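Local coordinates for Lmo0325 protein (Listeria monocytogenes EGD-e, PDB 4RYK) that probably binds DNA as a transcriptional regulator of the Rgg family, through an N-terminal helix-turn-helix domain joined to a helical repeat domain, at residues S9-I14 / F67-Y71; F207-T211 / V226-L230. The contacts are given in a common frame with arbitrary orientation. Residues are numbered along the deposited sequence.

Interaction 1: S9-I14 / F67-Y71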
ATOM      1  N   SER A   9      18.038  -5.510  18.246  1.00 49.68           N
ATOM      2  CA  SER A   9      18.795  -4.627  17.312  1.00 50.40           C
ATOM      3  C   SER A   9      18.620  -4.982  15.856  1.00 46.65           C
ATOM      4  O   SER A   9      18.361  -6.159  15.509  1.00 45.62           O
ATOM      5  CB  SER A   9      20.313  -4.652  17.589  1.00 52.90           C
ATOM      6  OG  SER A   9      20.976  -5.821  17.035  1.00 55.26           O
ATOM      7  N   TYR A  10      18.815  -3.986  14.978  1.00 44.95           N
ATOM      8  CA  TYR A  10      18.683  -4.193  13.530  1.00 39.66           C
ATOM      9  C   TYR A  10      19.592  -5.352  13.069  1.00 40.20           C
ATOM     10  O   TYR A  10      19.191  -6.217  12.304  1.00 40.75           O
ATOM     11  CB  TYR A  10      19.040  -2.950  12.715  1.00 40.39           C
ATOM     12  CG  TYR A  10      18.358  -1.636  13.136  1.00 43.01           C
ATOM     13  CD1 TYR A  10      16.964  -1.510  13.210  1.00 41.56           C
ATOM     14  CD2 TYR A  10      19.135  -0.511  13.433  1.00 47.21           C
ATOM     15  CE1 TYR A  10      16.370  -0.307  13.588  1.00 43.99           C
ATOM     16  CE2 TYR A  10      18.557   0.676  13.844  1.00 49.24           C
ATOM     17  CZ  TYR A  10      17.180   0.786  13.904  1.00 46.05           C
ATOM     18  OH  TYR A  10      16.676   2.015  14.293  1.00 49.09           O
ATOM     19  N   GLY A  11      20.826  -5.370  13.538  1.00 41.05           N
ATOM     20  CA  GLY A  11      21.807  -6.352  13.058  1.00 41.05           C
ATOM     21  C   GLY A  11      21.440  -7.760  13.482  1.00 41.45           C
ATOM     22  O   GLY A  11      21.709  -8.715  12.758  1.00 41.14           O
ATOM     23  N   GLU A  12      20.807  -7.892  14.638  1.00 42.46           N
ATOM     24  CA  GLU A  12      20.404  -9.215  15.120  1.00 43.76           C
ATOM     25  C   GLU A  12      19.329  -9.771  14.217  1.00 40.42           C
ATOM     26  O   GLU A  12      19.357 -10.951  13.892  1.00 40.16           O
ATOM     27  CB  GLU A  12      19.977  -9.172  16.583  1.00 45.70           C
ATOM     28  CG  GLU A  12      21.183  -9.113  17.505  1.00 51.06           C
ATOM     29  CD  GLU A  12      20.865  -8.584  18.882  1.00 55.44           C
ATOM     30  OE1 GLU A  12      20.727  -9.381  19.820  1.00 63.37           O
ATOM     31  OE2 GLU A  12      20.761  -7.364  19.037  1.00 60.82           O
ATOM     32  N   LEU A  13      18.436  -8.903  13.726  1.00 39.02           N
ATOM     33  CA  LEU A  13      17.414  -9.363  12.788  1.00 38.80           C
ATOM     34  C   LEU A  13      18.013  -9.705  11.407  1.00 38.28           C
ATOM     35  O   LEU A  13      17.636 -10.700  10.774  1.00 36.54           O
ATOM     36  CB  LEU A  13      16.289  -8.347  12.661  1.00 38.18           C
ATOM     37  CG  LEU A  13      15.241  -8.690  11.612  1.00 37.35           C
ATOM     38  CD1 LEU A  13      14.635 -10.058  11.867  1.00 40.71           C
ATOM     39  CD2 LEU A  13      14.131  -7.651  11.663  1.00 37.76           C
ATOM     40  N   ILE A  14      18.959  -8.885  10.959  1.00 36.69           N
ATOM     41  CA  ILE A  14      19.616  -9.147   9.709  1.00 35.36           C
ATOM     42  C   ILE A  14      20.251 -10.540   9.777  1.00 35.54           C
ATOM     43  O   ILE A  14      20.141 -11.300   8.859  1.00 35.82           O
ATOM     44  CB  ILE A  14      20.702  -8.110   9.372  1.00 36.05           C
ATOM     45  CG1 ILE A  14      20.102  -6.720   9.053  1.00 36.85           C
ATOM     46  CG2 ILE A  14      21.510  -8.572   8.161  1.00 37.33           C
ATOM     47  CD1 ILE A  14      19.315  -6.651   7.752  1.00 36.30           C
ATOM     48  N   PHE A  67      11.632  -4.826   5.908  1.00 32.81           N
ATOM     49  CA  PHE A  67      12.478  -5.069   7.052  1.00 34.22           C
ATOM     50  C   PHE A  67      11.812  -4.480   8.298  1.00 37.92           C
ATOM     51  O   PHE A  67      11.767  -5.149   9.348  1.00 33.34           O
ATOM     52  CB  PHE A  67      13.892  -4.491   6.852  1.00 34.36           C
ATOM     53  CG  PHE A  67      14.744  -4.553   8.094  1.00 35.46           C
ATOM     54  CD1 PHE A  67      14.715  -3.521   9.024  1.00 37.14           C
ATOM     55  CD2 PHE A  67      15.552  -5.656   8.342  1.00 36.83           C
ATOM     56  CE1 PHE A  67      15.450  -3.584  10.192  1.00 38.34           C
ATOM     57  CE2 PHE A  67      16.292  -5.725   9.528  1.00 38.35           C
ATOM     58  CZ  PHE A  67      16.245  -4.682  10.429  1.00 38.84           C
ATOM     59  N   PHE A  68      11.297  -3.230   8.189  1.00 33.53           N
ATOM     60  CA  PHE A  68      10.722  -2.624   9.359  1.00 36.58           C
ATOM     61  C   PHE A  68       9.426  -3.259   9.781  1.00 37.41           C
ATOM     62  O   PHE A  68       9.114  -3.300  10.972  1.00 41.96           O
ATOM     63  CB  PHE A  68      10.571  -1.075   9.263  1.00 38.44           C
ATOM     64  CG  PHE A  68      11.795  -0.381   9.700  1.00 39.67           C
ATOM     65  CD1 PHE A  68      12.007  -0.108  11.037  1.00 46.67           C
ATOM     66  CD2 PHE A  68      12.806  -0.127   8.802  1.00 41.50           C
ATOM     67  CE1 PHE A  68      13.184   0.489  11.477  1.00 46.68           C
ATOM     68  CE2 PHE A  68      14.002   0.436   9.233  1.00 42.39           C
ATOM     69  CZ  PHE A  68      14.183   0.744  10.572  1.00 44.56           C
ATOM     70  N   PHE A  69       8.679  -3.760   8.818  1.00 35.22           N
ATOM     71  CA  PHE A  69       7.510  -4.514   9.159  1.00 35.83           C
ATOM     72  C   PHE A  69       7.882  -5.718  10.023  1.00 33.94           C
ATOM     73  O   PHE A  69       7.238  -5.966  11.002  1.00 34.99           O
ATOM     74  CB  PHE A  69       6.767  -4.948   7.900  1.00 34.88           C
ATOM     75  CG  PHE A  69       5.514  -5.739   8.191  1.00 38.39           C
ATOM     76  CD1 PHE A  69       4.382  -5.104   8.700  1.00 41.18           C
ATOM     77  CD2 PHE A  69       5.497  -7.121   8.025  1.00 40.93           C
ATOM     78  CE1 PHE A  69       3.248  -5.829   9.000  1.00 39.82           C
ATOM     79  CE2 PHE A  69       4.367  -7.844   8.332  1.00 41.74           C
ATOM     80  CZ  PHE A  69       3.249  -7.200   8.793  1.00 41.17           C
ATOM     81  N   ILE A  70       8.892  -6.485   9.613  1.00 35.43           N
ATOM     82  CA  ILE A  70       9.404  -7.640  10.378  1.00 36.56           C
ATOM     83  C   ILE A  70       9.936  -7.180  11.722  1.00 38.35           C
ATOM     84  O   ILE A  70       9.590  -7.722  12.752  1.00 42.88           O
ATOM     85  CB  ILE A  70      10.518  -8.359   9.618  1.00 35.74           C
ATOM     86  CG1 ILE A  70       9.980  -8.874   8.302  1.00 35.10           C
ATOM     87  CG2 ILE A  70      11.041  -9.560  10.463  1.00 37.02           C
ATOM     88  CD1 ILE A  70      11.036  -9.351   7.312  1.00 36.65           C
ATOM     89  N   TYR A  71      10.695  -6.100  11.695  1.00 39.35           N
ATOM     90  CA  TYR A  71      11.382  -5.561  12.869  1.00 40.85           C
ATOM     91  C   TYR A  71      10.467  -5.111  13.945  1.00 44.75           C
ATOM     92  O   TYR A  71      10.795  -5.271  15.082  1.00 42.44           O
ATOM     93  CB  TYR A  71      12.238  -4.370  12.473  1.00 40.72           C
ATOM     94  CG  TYR A  71      13.123  -3.894  13.569  1.00 43.30           C
ATOM     95  CD1 TYR A  71      14.133  -4.732  14.046  1.00 45.29           C
ATOM     96  CD2 TYR A  71      12.954  -2.633  14.165  1.00 45.11           C
ATOM     97  CE1 TYR A  71      14.964  -4.329  15.045  1.00 47.28           C
ATOM     98  CE2 TYR A  71      13.803  -2.203  15.180  1.00 47.39           C
ATOM     99  CZ  TYR A  71      14.800  -3.076  15.608  1.00 50.16           C
ATOM    100  OH  TYR A  71      15.689  -2.769  16.591  1.00 58.28           O
TER
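Ser9 forms an ST motif at the start of the segment, its OG accepting from Glu12 N (3.2 Å) and donating to Glu12 OE2 (2.5 Å); its CA also lies 3.7 Å from Tyr71 OH. Next, Tyr10 inserts its ring among three aromatic side chains: CE1 is 3.6 Å from Tyr71 CE2 and 3.9 Å from Phe68 CZ, and CD1 is 4.0 Å from Phe67 CE1. The ring's hydroxyl leads out of the pair, to a hydrogen bond with Glu54 of the second subunit. The segments belong to the first and last helices of the predicted helix-turn-helix domain (XRE family); they cross nearly at right angles (101°), and helix 10-14 packs on the C-terminal end of helix 64-71. The CA-to-CB bond of Leu13 is directed toward that end, where its CD2 touches Phe67 CE2 (3.6 Å), Ile70 CG2 (3.8 Å) and Tyr71 CD1 (3.8 Å). Ile14 CD1 reaches Phe67 CE2 at 3.6 Å, beside Phe53 and Leu57 of helix 50-60.

Interaction 2: F207-T211 / V226-L230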
ATOM      1  N   PHE A 207     -10.471  13.379  -0.814  1.00 35.86           N
ATOM      2  CA  PHE A 207     -11.274  13.907  -1.908  1.00 36.18           C
ATOM      3  C   PHE A 207     -12.717  13.422  -1.803  1.00 38.52           C
ATOM      4  O   PHE A 207     -13.651  14.157  -2.161  1.00 40.93           O
ATOM      5  CB  PHE A 207     -10.746  13.492  -3.273  1.00 39.76           C
ATOM      6  CG  PHE A 207      -9.453  14.155  -3.694  1.00 40.90           C
ATOM      7  CD1 PHE A 207      -9.237  15.499  -3.510  1.00 40.44           C
ATOM      8  CD2 PHE A 207      -8.477  13.418  -4.320  1.00 38.22           C
ATOM      9  CE1 PHE A 207      -8.073  16.093  -3.933  1.00 39.24           C
ATOM     10  CE2 PHE A 207      -7.312  13.997  -4.742  1.00 39.17           C
ATOM     11  CZ  PHE A 207      -7.107  15.357  -4.534  1.00 39.88           C
ATOM     12  N   ALA A 208     -12.902  12.174  -1.368  1.00 36.56           N
ATOM     13  CA  ALA A 208     -14.257  11.648  -1.103  1.00 38.12           C
ATOM     14  C   ALA A 208     -14.976  12.475  -0.055  1.00 36.35           C
ATOM     15  O   ALA A 208     -16.118  12.872  -0.262  1.00 36.98           O
ATOM     16  CB  ALA A 208     -14.185  10.234  -0.613  1.00 35.26           C
ATOM     17  N   ASN A 209     -14.286  12.750   1.053  1.00 38.41           N
ATOM     18  CA  ASN A 209     -14.857  13.581   2.130  1.00 41.53           C
ATOM     19  C   ASN A 209     -15.254  14.964   1.703  1.00 40.87           C
ATOM     20  O   ASN A 209     -16.322  15.455   2.081  1.00 40.27           O
ATOM     21  CB  ASN A 209     -13.928  13.687   3.332  1.00 43.18           C
ATOM     22  CG  ASN A 209     -13.888  12.410   4.150  1.00 48.93           C
ATOM     23  OD1 ASN A 209     -14.671  11.495   3.959  1.00 49.97           O
ATOM     24  ND2 ASN A 209     -12.974  12.358   5.080  1.00 53.41           N
ATOM     25  N   LEU A 210     -14.398  15.601   0.923  1.00 40.51           N
ATOM     26  CA  LEU A 210     -14.717  16.940   0.428  1.00 42.32           C
ATOM     27  C   LEU A 210     -15.890  16.932  -0.541  1.00 42.68           C
ATOM     28  O   LEU A 210     -16.759  17.813  -0.482  1.00 40.50           O
ATOM     29  CB  LEU A 210     -13.541  17.524  -0.308  1.00 44.36           C
ATOM     30  CG  LEU A 210     -12.325  17.816   0.554  1.00 49.48           C
ATOM     31  CD1 LEU A 210     -11.217  18.382  -0.336  1.00 52.15           C
ATOM     32  CD2 LEU A 210     -12.658  18.775   1.700  1.00 53.66           C
ATOM     33  N   THR A 211     -15.912  15.939  -1.435  1.00 39.93           N
ATOM     34  CA  THR A 211     -16.964  15.865  -2.424  1.00 40.91           C
ATOM     35  C   THR A 211     -18.291  15.735  -1.685  1.00 43.03           C
ATOM     36  O   THR A 211     -19.276  16.390  -2.019  1.00 46.16           O
ATOM     37  CB  THR A 211     -16.758  14.694  -3.381  1.00 39.95           C
ATOM     38  OG1 THR A 211     -15.495  14.808  -4.047  1.00 40.79           O
ATOM     39  CG2 THR A 211     -17.812  14.641  -4.408  1.00 43.48           C
ATOM     40  N   VAL A 226     -13.823  18.465  -7.367  1.00 43.09           N
ATOM     41  CA  VAL A 226     -13.205  17.544  -6.437  1.00 41.42           C
ATOM     42  C   VAL A 226     -13.454  16.075  -6.840  1.00 43.08           C
ATOM     43  O   VAL A 226     -12.557  15.248  -6.746  1.00 40.15           O
ATOM     44  CB  VAL A 226     -13.667  17.805  -5.004  1.00 41.32           C
ATOM     45  CG1 VAL A 226     -13.009  16.821  -4.068  1.00 41.55           C
ATOM     46  CG2 VAL A 226     -13.285  19.213  -4.570  1.00 43.16           C
ATOM     47  N   LEU A 227     -14.665  15.771  -7.303  1.00 43.83           N
ATOM     48  CA  LEU A 227     -14.962  14.447  -7.814  1.00 42.56           C
ATOM     49  C   LEU A 227     -14.005  14.054  -8.928  1.00 44.57           C
ATOM     50  O   LEU A 227     -13.516  12.911  -8.961  1.00 40.59           O
ATOM     51  CB  LEU A 227     -16.411  14.343  -8.318  1.00 43.08           C
ATOM     52  CG  LEU A 227     -16.802  13.033  -9.019  1.00 43.43           C
ATOM     53  CD1 LEU A 227     -16.636  11.821  -8.119  1.00 44.13           C
ATOM     54  CD2 LEU A 227     -18.235  13.056  -9.475  1.00 46.20           C
ATOM     55  N   GLU A 228     -13.725  14.975  -9.842  1.00 44.44           N
ATOM     56  CA  GLU A 228     -12.804  14.670 -10.946  1.00 45.66           C
ATOM     57  C   GLU A 228     -11.426  14.246 -10.387  1.00 44.77           C
ATOM     58  O   GLU A 228     -10.741  13.358 -10.938  1.00 40.24           O
ATOM     59  CB  GLU A 228     -12.752  15.874 -11.886  1.00 55.96           C
ATOM     60  CG  GLU A 228     -11.679  15.880 -12.963  1.00 72.38           C
ATOM     61  CD  GLU A 228     -11.359  17.307 -13.518  1.00 88.89           C
ATOM     62  OE1 GLU A 228     -12.235  18.237 -13.468  1.00 81.96           O
ATOM     63  OE2 GLU A 228     -10.199  17.494 -14.005  1.00 90.46           O
ATOM     64  N   LYS A 229     -11.020  14.840  -9.270  1.00 40.87           N
ATOM     65  CA  LYS A 229      -9.759  14.462  -8.644  1.00 41.31           C
ATOM     66  C   LYS A 229      -9.839  13.107  -7.999  1.00 39.47           C
ATOM     67  O   LYS A 229      -8.875  12.367  -8.007  1.00 38.26           O
ATOM     68  CB  LYS A 229      -9.355  15.425  -7.543  1.00 41.96           C
ATOM     69  CG  LYS A 229      -9.033  16.825  -8.023  1.00 44.40           C
ATOM     70  CD  LYS A 229      -7.718  16.913  -8.775  1.00 47.56           C
ATOM     71  CE  LYS A 229      -7.896  18.011  -9.817  1.00 53.28           C
ATOM     72  NZ  LYS A 229      -6.613  18.483 -10.278  1.00 58.89           N
ATOM     73  N   LEU A 230     -10.966  12.824  -7.367  1.00 39.45           N
ATOM     74  CA  LEU A 230     -11.178  11.514  -6.767  1.00 38.83           C
ATOM     75  C   LEU A 230     -11.128  10.437  -7.888  1.00 39.35           C
ATOM     76  O   LEU A 230     -10.512   9.402  -7.718  1.00 36.27           O
ATOM     77  CB  LEU A 230     -12.511  11.481  -6.052  1.00 38.74           C
ATOM     78  CG  LEU A 230     -12.946  10.087  -5.614  1.00 38.77           C
ATOM     79  CD1 LEU A 230     -11.968   9.525  -4.628  1.00 39.71           C
ATOM     80  CD2 LEU A 230     -14.303  10.145  -4.961  1.00 41.19           C
TER
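Phe207 lays one face of its ring over the start of the Lys229 side chain: Lys229 CB stands 3.6 Å from the ring centroid and 8° off the ring normal, a well-centred CH-pi contact. The lysine turns toward the neighbouring helix at its CB and then leads its charged end away, so it is the aliphatic root that packs. The same phenylalanine meets the next residue, Leu230, with Phe207 CB and Leu230 CB 3.9 Å apart, while Val226 CG1 approaches Phe207 CD1 at 4.0 Å.

Val226 fits as a knob into the hole made by Phe207, Leu210, Thr211 and Leu214. Its CG1 touches Phe207 O (3.3 Å), Leu210 CB (3.9 Å) and Thr211 OG1 (3.2 Å). Thr211 can lie against this apolar methyl because its hydroxyl is bonded back within its own helix, OG1 donating to Phe207 O at 2.7 Å. Farther along, Leu230 CD2 comes within 4.1 Å of Ala208 CA.

The axes of the two segments approach to 8.7 Å at 155°, close to antiparallel, and the nearest CA pairs, Phe207 with Leu230 (5.4 Å) and Thr211 with Val226 (5.7 Å), repeat one turn apart. Consecutive helices packed as such a hairpin are the repeating unit of TPR-like folds, to which the Rgg C-terminal domain is assigned. Helix 176-193 borders the pair, with Tyr190 edge-to-face with Phe207 and Tyr183 against Val226 and Lys229, while helix 243-259 packs on Ala208, Thr211 and Leu227.

In the fold
From the N terminus, interaction 1 closes first: the chain leaves helix 10-20, passes through helices 25-29, 35-42 and 50-60, and returns with helix 64-71, so that 52 intervening residues are gathered into the compact putative DNA-binding domain. It then continues through a long series of helices before interaction 2 closes a much shorter span of 14 residues: the end of helix 197-216, a short turn and the start of helix 220-235. The two contacts are in series, neither enclosing nor crossing the other. The centres of interactions 1 and 2 are about 39 Å apart, on opposite sides of the chain's centre. Interaction 1 borders the second subunit, whereas interaction 2 joins helices of the C-terminal domain alone.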